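Local coordinates for protein acyl-CoA dehydrogenase (Bacillus anthracis, PDB 3OWA) that binds flavin-adenine dinucleotide and probably oxidises acyl-CoA thioesters to their enoyl-CoA products, as other flavin-dependent acyl-CoA dehydrogenases do, at residues 11-16 against 354-359; 323-328 against 362-367. All coordinates share one frame; numbering follows the deposited sequence.

Contact 1: residues 11-16 against 354-359; sequences AVKGGS and IAEYAI
Gly14 presses its backbone against Glu356 and Tyr357, and the contact is tightest there. Its N-H points at Glu356 OE2, 2.6 Å from the nitrogen, in a nearly straight bond (168° at the hydrogen) that meets the carboxylate oxygen on its anti side. Its CA adds a C-H...O contact to the carbonyl O of Glu356, 3.4 Å away, and lies obliquely to the Tyr357 ring, 3.5 Å from CD2. Gly14 has no side chain to stand between its CA and that oxygen, and the chains can come this close. Two residues before Gly14, Val12 O accepts from Tyr357 OH at 2.6 Å; Val12 O lies at the ring edge, near its plane, and the hydroxyl comes nearly along the C=O axis (167°). Glu356 CG is anti to its backbone N (chi1 169°) and sits over the centre of the Tyr357 ring, covering one face; the chain bends at chi2, and CD lies 3.6 Å from Gly14 N. The N-terminal segment 11-16 thereby packs on the break between helices 348-355 and 358-383 of the C-terminal dehydrogenase domain, where Tyr357 is the N-cap residue of the second helix. A type II turn from Lys13 to Ser16 bends the segment; Gly15 has the positive phi such a turn calls for, and Ser16 OG bonds back to Lys13 O. Ile359 CD1 approaches Gly15 CA more loosely, at 4.2 Å. On the exposed side Lys13 places CA, CB and CG beside Glu356 OE2, its extended chain carrying NZ 6.8 Å from that oxygen.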
ATOM      1  N   ALA A  11      39.176  -1.580  -5.338  1.00 69.97           N
ATOM      2  CA  ALA A  11      37.694  -1.791  -5.311  1.00 68.49           C
ATOM      3  C   ALA A  11      36.922  -0.619  -5.945  1.00 67.55           C
ATOM      4  O   ALA A  11      37.532   0.347  -6.425  1.00 69.17           O
ATOM      5  CB  ALA A  11      37.224  -2.055  -3.876  1.00 67.87           C
ATOM      6  N   VAL A  12      35.591  -0.732  -5.966  1.00 64.83           N
ATOM      7  CA  VAL A  12      34.678   0.230  -6.608  1.00 62.03           C
ATOM      8  C   VAL A  12      34.218   1.279  -5.587  1.00 60.23           C
ATOM      9  O   VAL A  12      33.851   0.926  -4.469  1.00 58.50           O
ATOM     10  CB  VAL A  12      33.462  -0.544  -7.205  1.00 62.03           C
ATOM     11  CG1 VAL A  12      32.269   0.358  -7.491  1.00 59.72           C
ATOM     12  CG2 VAL A  12      33.884  -1.311  -8.447  1.00 62.69           C
ATOM     13  N   LYS A  13      34.246   2.561  -5.949  1.00 59.10           N
ATOM     14  CA  LYS A  13      33.863   3.605  -4.996  1.00 58.08           C
ATOM     15  C   LYS A  13      32.358   3.700  -4.804  1.00 56.66           C
ATOM     16  O   LYS A  13      31.588   3.410  -5.717  1.00 55.30           O
ATOM     17  CB  LYS A  13      34.402   4.971  -5.407  1.00 59.20           C
ATOM     18  CG  LYS A  13      35.845   5.198  -4.987  1.00 62.46           C
ATOM     19  CD  LYS A  13      36.357   6.574  -5.386  1.00 65.40           C
ATOM     20  CE  LYS A  13      37.750   6.815  -4.768  1.00 68.99           C
ATOM     21  NZ  LYS A  13      38.484   7.963  -5.390  1.00 70.78           N
ATOM     22  N   GLY A  14      31.957   4.119  -3.608  1.00 55.45           N
ATOM     23  CA  GLY A  14      30.554   4.371  -3.316  1.00 54.64           C
ATOM     24  C   GLY A  14      29.984   5.456  -4.208  1.00 54.73           C
ATOM     25  O   GLY A  14      30.582   6.528  -4.349  1.00 55.62           O
ATOM     26  N   GLY A  15      28.841   5.163  -4.828  1.00 53.36           N
ATOM     27  CA  GLY A  15      28.164   6.117  -5.695  1.00 53.37           C
ATOM     28  C   GLY A  15      28.707   6.192  -7.117  1.00 54.04           C
ATOM     29  O   GLY A  15      28.163   6.908  -7.949  1.00 54.43           O
ATOM     30  N   SER A  16      29.761   5.438  -7.409  1.00 54.33           N
ATOM     31  CA  SER A  16      30.395   5.513  -8.725  1.00 55.02           C
ATOM     32  C   SER A  16      29.559   4.863  -9.828  1.00 54.70           C
ATOM     33  O   SER A  16      29.725   5.201 -11.010  1.00 54.99           O
ATOM     34  CB  SER A  16      31.842   4.987  -8.709  1.00 55.98           C
ATOM     35  OG  SER A  16      31.926   3.595  -8.439  1.00 55.48           O
ATOM     36  N   ILE A 354      31.846  -0.018   5.154  1.00 48.44           N
ATOM     37  CA  ILE A 354      30.442   0.079   4.761  1.00 47.13           C
ATOM     38  C   ILE A 354      29.987   1.512   4.588  1.00 46.11           C
ATOM     39  O   ILE A 354      29.215   1.769   3.696  1.00 44.53           O
ATOM     40  CB  ILE A 354      29.492  -0.691   5.707  1.00 46.36           C
ATOM     41  CG1 ILE A 354      28.059  -0.688   5.158  1.00 46.95           C
ATOM     42  CG2 ILE A 354      29.584  -0.153   7.124  1.00 46.14           C
ATOM     43  CD1 ILE A 354      27.894  -1.447   3.787  1.00 49.17           C
ATOM     44  N   ALA A 355      30.468   2.431   5.431  1.00 46.46           N
ATOM     45  CA  ALA A 355      30.106   3.845   5.314  1.00 46.51           C
ATOM     46  C   ALA A 355      30.415   4.354   3.894  1.00 47.22           C
ATOM     47  O   ALA A 355      29.693   5.207   3.382  1.00 47.50           O
ATOM     48  CB  ALA A 355      30.808   4.702   6.381  1.00 46.60           C
ATOM     49  N   GLU A 356      31.436   3.779   3.252  1.00 47.15           N
ATOM     50  CA  GLU A 356      31.798   4.093   1.849  1.00 48.64           C
ATOM     51  C   GLU A 356      30.565   3.949   0.954  1.00 48.06           C
ATOM     52  O   GLU A 356      30.358   4.737   0.009  1.00 48.05           O
ATOM     53  CB  GLU A 356      32.912   3.151   1.369  1.00 49.37           C
ATOM     54  CG  GLU A 356      33.198   3.182  -0.116  1.00 52.44           C
ATOM     55  CD  GLU A 356      33.807   4.512  -0.568  1.00 56.84           C
ATOM     56  OE1 GLU A 356      34.390   5.229   0.273  1.00 59.26           O
ATOM     57  OE2 GLU A 356      33.704   4.851  -1.766  1.00 59.69           O
ATOM     58  N   TYR A 357      29.721   2.970   1.296  1.00 45.83           N
ATOM     59  CA  TYR A 357      28.545   2.671   0.498  1.00 44.35           C
ATOM     60  C   TYR A 357      27.232   3.126   1.129  1.00 42.64           C
ATOM     61  O   TYR A 357      26.202   2.477   0.949  1.00 41.93           O
ATOM     62  CB  TYR A 357      28.526   1.191   0.158  1.00 44.36           C
ATOM     63  CG  TYR A 357      29.824   0.781  -0.483  1.00 46.17           C
ATOM     64  CD1 TYR A 357      30.739   0.001   0.202  1.00 46.48           C
ATOM     65  CD2 TYR A 357      30.147   1.214  -1.766  1.00 47.02           C
ATOM     66  CE1 TYR A 357      31.946  -0.350  -0.371  1.00 48.25           C
ATOM     67  CE2 TYR A 357      31.328   0.862  -2.355  1.00 49.00           C
ATOM     68  CZ  TYR A 357      32.234   0.090  -1.654  1.00 50.34           C
ATOM     69  OH  TYR A 357      33.422  -0.259  -2.247  1.00 49.85           O
ATOM     70  N   ALA A 358      27.266   4.253   1.845  1.00 42.12           N
ATOM     71  CA  ALA A 358      26.049   4.800   2.478  1.00 40.00           C
ATOM     72  C   ALA A 358      24.937   5.017   1.465  1.00 39.33           C
ATOM     73  O   ALA A 358      23.778   4.796   1.792  1.00 38.57           O
ATOM     74  CB  ALA A 358      26.331   6.088   3.262  1.00 40.19           C
ATOM     75  N   ILE A 359      25.280   5.438   0.239  1.00 39.51           N
ATOM     76  CA  ILE A 359      24.263   5.664  -0.788  1.00 38.60           C
ATOM     77  C   ILE A 359      23.525   4.379  -1.148  1.00 37.45           C
ATOM     78  O   ILE A 359      22.305   4.323  -1.094  1.00 36.53           O
ATOM     79  CB  ILE A 359      24.812   6.341  -2.052  1.00 39.10           C
ATOM     80  CG1 ILE A 359      25.189   7.790  -1.744  1.00 40.50           C
ATOM     81  CG2 ILE A 359      23.771   6.287  -3.167  1.00 39.21           C
ATOM     82  CD1 ILE A 359      26.066   8.455  -2.839  1.00 43.03           C
TER

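Contact 2: residues 323-328 against 362-367; sequences SSVYRT and SLNKVF
Asn364 reaches from helix 362-367 into the groove between Ser324, Val325 and Thr328, and its side chain carries most of the contact. CG is anti to its own carbonyl carbon (chi1 -76°), which puts CG toward the facing helix. There the side chain meets that of Thr328 tip to tip and crosses Val325 obliquely, with Val325 CG2 3.8 Å from Asn364 CG. The amide is probably turned over in the model, and its polar end lies close to Ser324 O and Thr328 OG1. Thr328 has OG1 anti to its carbonyl carbon (chi1 -61°), on the side facing Asn364, and OG1 is hydrogen-bonded to the Tyr504 hydroxyl. Ser324 OG is bonded to Ala320 O in its own helix; it lies 4.3 Å from Phe367 CD2, a marginal approach oblique to the ring. Segments 323-328 and 362-367 run close to antiparallel, 152° between their directions, with their axes 9.6 Å apart at closest, and the nearest backbones are those of Val325 and Asn364, 5.7 Å between CA atoms. Such a pairing belongs to the all-helical C-terminal domain of the acyl-CoA dehydrogenase fold, where helices 305-336 and 358-383 pack side by side. Helix 490-520 closes over Asn364 and Phe367 through Tyr504 and Ala505, while helix 257-293 covers Val325 with Val274 and Val277.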
ATOM      1  N   SER A 323      18.968  -8.655  -6.312  1.00 36.41           N
ATOM      2  CA  SER A 323      20.202  -8.321  -7.030  1.00 37.74           C
ATOM      3  C   SER A 323      20.888  -7.086  -6.449  1.00 37.37           C
ATOM      4  O   SER A 323      22.098  -7.093  -6.216  1.00 37.95           O
ATOM      5  CB  SER A 323      19.955  -8.124  -8.524  1.00 38.54           C
ATOM      6  OG  SER A 323      19.212  -9.203  -9.072  1.00 40.35           O
ATOM      7  N   SER A 324      20.143  -6.018  -6.229  1.00 36.12           N
ATOM      8  CA  SER A 324      20.787  -4.799  -5.783  1.00 37.43           C
ATOM      9  C   SER A 324      21.255  -4.852  -4.301  1.00 36.93           C
ATOM     10  O   SER A 324      22.268  -4.240  -3.936  1.00 36.65           O
ATOM     11  CB  SER A 324      19.899  -3.564  -6.067  1.00 37.13           C
ATOM     12  OG  SER A 324      18.676  -3.647  -5.371  1.00 38.55           O
ATOM     13  N   VAL A 325      20.543  -5.603  -3.461  1.00 36.83           N
ATOM     14  CA  VAL A 325      20.951  -5.747  -2.051  1.00 36.12           C
ATOM     15  C   VAL A 325      22.261  -6.542  -1.921  1.00 36.61           C
ATOM     16  O   VAL A 325      23.158  -6.130  -1.180  1.00 36.71           O
ATOM     17  CB  VAL A 325      19.823  -6.350  -1.149  1.00 35.66           C
ATOM     18  CG1 VAL A 325      20.300  -6.533   0.248  1.00 35.87           C
ATOM     19  CG2 VAL A 325      18.623  -5.406  -1.100  1.00 35.82           C
ATOM     20  N   TYR A 326      22.360  -7.687  -2.594  1.00 36.27           N
ATOM     21  CA  TYR A 326      23.572  -8.504  -2.494  1.00 37.33           C
ATOM     22  C   TYR A 326      24.772  -7.881  -3.201  1.00 37.50           C
ATOM     23  O   TYR A 326      25.899  -8.130  -2.820  1.00 37.98           O
ATOM     24  CB  TYR A 326      23.343  -9.955  -2.940  1.00 37.69           C
ATOM     25  CG  TYR A 326      22.701 -10.750  -1.830  1.00 37.68           C
ATOM     26  CD1 TYR A 326      21.320 -11.005  -1.821  1.00 37.67           C
ATOM     27  CD2 TYR A 326      23.465 -11.187  -0.749  1.00 38.42           C
ATOM     28  CE1 TYR A 326      20.733 -11.714  -0.748  1.00 39.96           C
ATOM     29  CE2 TYR A 326      22.905 -11.893   0.305  1.00 37.63           C
ATOM     30  CZ  TYR A 326      21.538 -12.142   0.302  1.00 39.34           C
ATOM     31  OH  TYR A 326      21.000 -12.834   1.349  1.00 40.19           O
ATOM     32  N   ARG A 327      24.498  -7.042  -4.191  1.00 37.98           N
ATOM     33  CA  ARG A 327      25.509  -6.196  -4.783  1.00 38.53           C
ATOM     34  C   ARG A 327      26.124  -5.331  -3.694  1.00 38.98           C
ATOM     35  O   ARG A 327      27.331  -5.255  -3.587  1.00 39.36           O
ATOM     36  CB  ARG A 327      24.907  -5.313  -5.877  1.00 38.59           C
ATOM     37  CG  ARG A 327      25.878  -4.289  -6.466  1.00 39.91           C
ATOM     38  CD  ARG A 327      25.288  -3.611  -7.673  1.00 42.92           C
ATOM     39  NE  ARG A 327      26.205  -2.669  -8.310  1.00 45.53           N
ATOM     40  CZ  ARG A 327      25.889  -1.892  -9.346  1.00 46.61           C
ATOM     41  NH1 ARG A 327      24.667  -1.926  -9.888  1.00 44.42           N
ATOM     42  NH2 ARG A 327      26.805  -1.072  -9.837  1.00 48.87           N
ATOM     43  N   THR A 328      25.292  -4.658  -2.897  1.00 37.68           N
ATOM     44  CA  THR A 328      25.800  -3.816  -1.833  1.00 37.95           C
ATOM     45  C   THR A 328      26.597  -4.625  -0.795  1.00 39.16           C
ATOM     46  O   THR A 328      27.677  -4.187  -0.350  1.00 39.25           O
ATOM     47  CB  THR A 328      24.634  -3.050  -1.151  1.00 36.07           C
ATOM     48  OG1 THR A 328      23.992  -2.223  -2.119  1.00 37.29           O
ATOM     49  CG2 THR A 328      25.132  -2.170  -0.026  1.00 37.24           C
ATOM     50  N   SER A 362      21.136   3.163   1.670  0.61 33.74           N
ATOM     51  CA  SER A 362      19.869   3.901   1.718  0.61 33.24           C
ATOM     52  C   SER A 362      18.959   3.485   0.569  0.61 33.06           C
ATOM     53  O   SER A 362      17.758   3.273   0.769  0.61 32.54           O
ATOM     54  CB  SER A 362      20.116   5.412   1.674  0.61 33.98           C
ATOM     55  OG  SER A 362      20.257   5.926   2.988  0.61 35.76           O
ATOM     56  N   LEU A 363      19.524   3.341  -0.628  1.00 33.03           N
ATOM     57  CA  LEU A 363      18.738   2.828  -1.759  1.00 33.48           C
ATOM     58  C   LEU A 363      18.127   1.456  -1.491  1.00 32.57           C
ATOM     59  O   LEU A 363      16.980   1.232  -1.845  1.00 33.65           O
ATOM     60  CB  LEU A 363      19.543   2.776  -3.074  1.00 33.33           C
ATOM     61  CG  LEU A 363      20.229   4.068  -3.551  1.00 36.40           C
ATOM     62  CD1 LEU A 363      21.063   3.777  -4.801  1.00 38.37           C
ATOM     63  CD2 LEU A 363      19.230   5.225  -3.764  1.00 36.21           C
ATOM     64  N   ASN A 364      18.910   0.540  -0.942  1.00 32.51           N
ATOM     65  CA  ASN A 364      18.446  -0.822  -0.646  1.00 32.77           C
ATOM     66  C   ASN A 364      17.319  -0.779   0.352  1.00 31.90           C
ATOM     67  O   ASN A 364      16.313  -1.480   0.213  1.00 32.61           O
ATOM     68  CB  ASN A 364      19.568  -1.653  -0.027  1.00 33.16           C
ATOM     69  CG  ASN A 364      20.616  -2.123  -1.037  1.00 36.08           C
ATOM     70  OD1 ASN A 364      20.435  -2.083  -2.268  1.00 39.62           O
ATOM     71  ND2 ASN A 364      21.719  -2.587  -0.502  1.00 33.74           N
ATOM     72  N   LYS A 365      17.470   0.059   1.366  1.00 30.57           N
ATOM     73  CA  LYS A 365      16.465   0.138   2.383  1.00 29.79           C
ATOM     74  C   LYS A 365      15.116   0.614   1.826  1.00 28.72           C
ATOM     75  O   LYS A 365      14.076   0.003   2.113  1.00 27.26           O
ATOM     76  CB  LYS A 365      16.936   1.019   3.542  1.00 30.20           C
ATOM     77  CG  LYS A 365      16.038   0.950   4.774  1.00 32.11           C
ATOM     78  CD  LYS A 365      14.984   2.024   4.782  1.00 31.05           C
ATOM     79  CE  LYS A 365      13.991   1.765   5.864  1.00 33.85           C
ATOM     80  NZ  LYS A 365      12.980   2.865   6.034  1.00 32.43           N
ATOM     81  N   VAL A 366      15.133   1.702   1.045  1.00 28.37           N
ATOM     82  CA  VAL A 366      13.916   2.236   0.488  1.00 27.72           C
ATOM     83  C   VAL A 366      13.376   1.289  -0.566  1.00 28.05           C
ATOM     84  O   VAL A 366      12.173   0.980  -0.602  1.00 27.61           O
ATOM     85  CB  VAL A 366      14.126   3.640  -0.176  1.00 28.98           C
ATOM     86  CG1 VAL A 366      12.811   4.085  -0.875  1.00 27.14           C
ATOM     87  CG2 VAL A 366      14.581   4.662   0.849  1.00 25.44           C
ATOM     88  N   PHE A 367      14.256   0.797  -1.430  1.00 28.60           N
ATOM     89  CA  PHE A 367      13.769  -0.033  -2.535  1.00 29.43           C
ATOM     90  C   PHE A 367      13.226  -1.352  -2.003  1.00 29.65           C
ATOM     91  O   PHE A 367      12.156  -1.778  -2.404  1.00 30.28           O
ATOM     92  CB  PHE A 367      14.881  -0.293  -3.540  1.00 29.94           C
ATOM     93  CG  PHE A 367      14.420  -0.956  -4.800  1.00 32.91           C
ATOM     94  CD1 PHE A 367      13.906  -0.203  -5.840  1.00 34.01           C
ATOM     95  CD2 PHE A 367      14.565  -2.328  -4.975  1.00 33.95           C
ATOM     96  CE1 PHE A 367      13.490  -0.810  -7.023  1.00 36.15           C
ATOM     97  CE2 PHE A 367      14.142  -2.950  -6.143  1.00 35.05           C
ATOM     98  CZ  PHE A 367      13.611  -2.198  -7.177  1.00 36.60           C
TER

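How the contacts relate
Helix 358-383 joins the two contacts: contact 1 lies at its N-terminal end, where segment 11-16 packs, and contact 2 about two turns further on, where the helix meets helix 305-336. Their centres are 12 Å apart, and no touch links them beyond the adjoining segments 354-359 and 362-367. Contact 2 is the deeper, about 6 Å from the centre of the chain against about 15 Å for contact 1. Helix 305-336 serves both, since Leu331 and Arg335 near its C-terminal end touch Tyr357. The same two helices also supply residues of one of the two FAD pockets the chain lines, Ile307 from 305-336 and Gln381 and Ile382 from 358-383, all outside the two contacts.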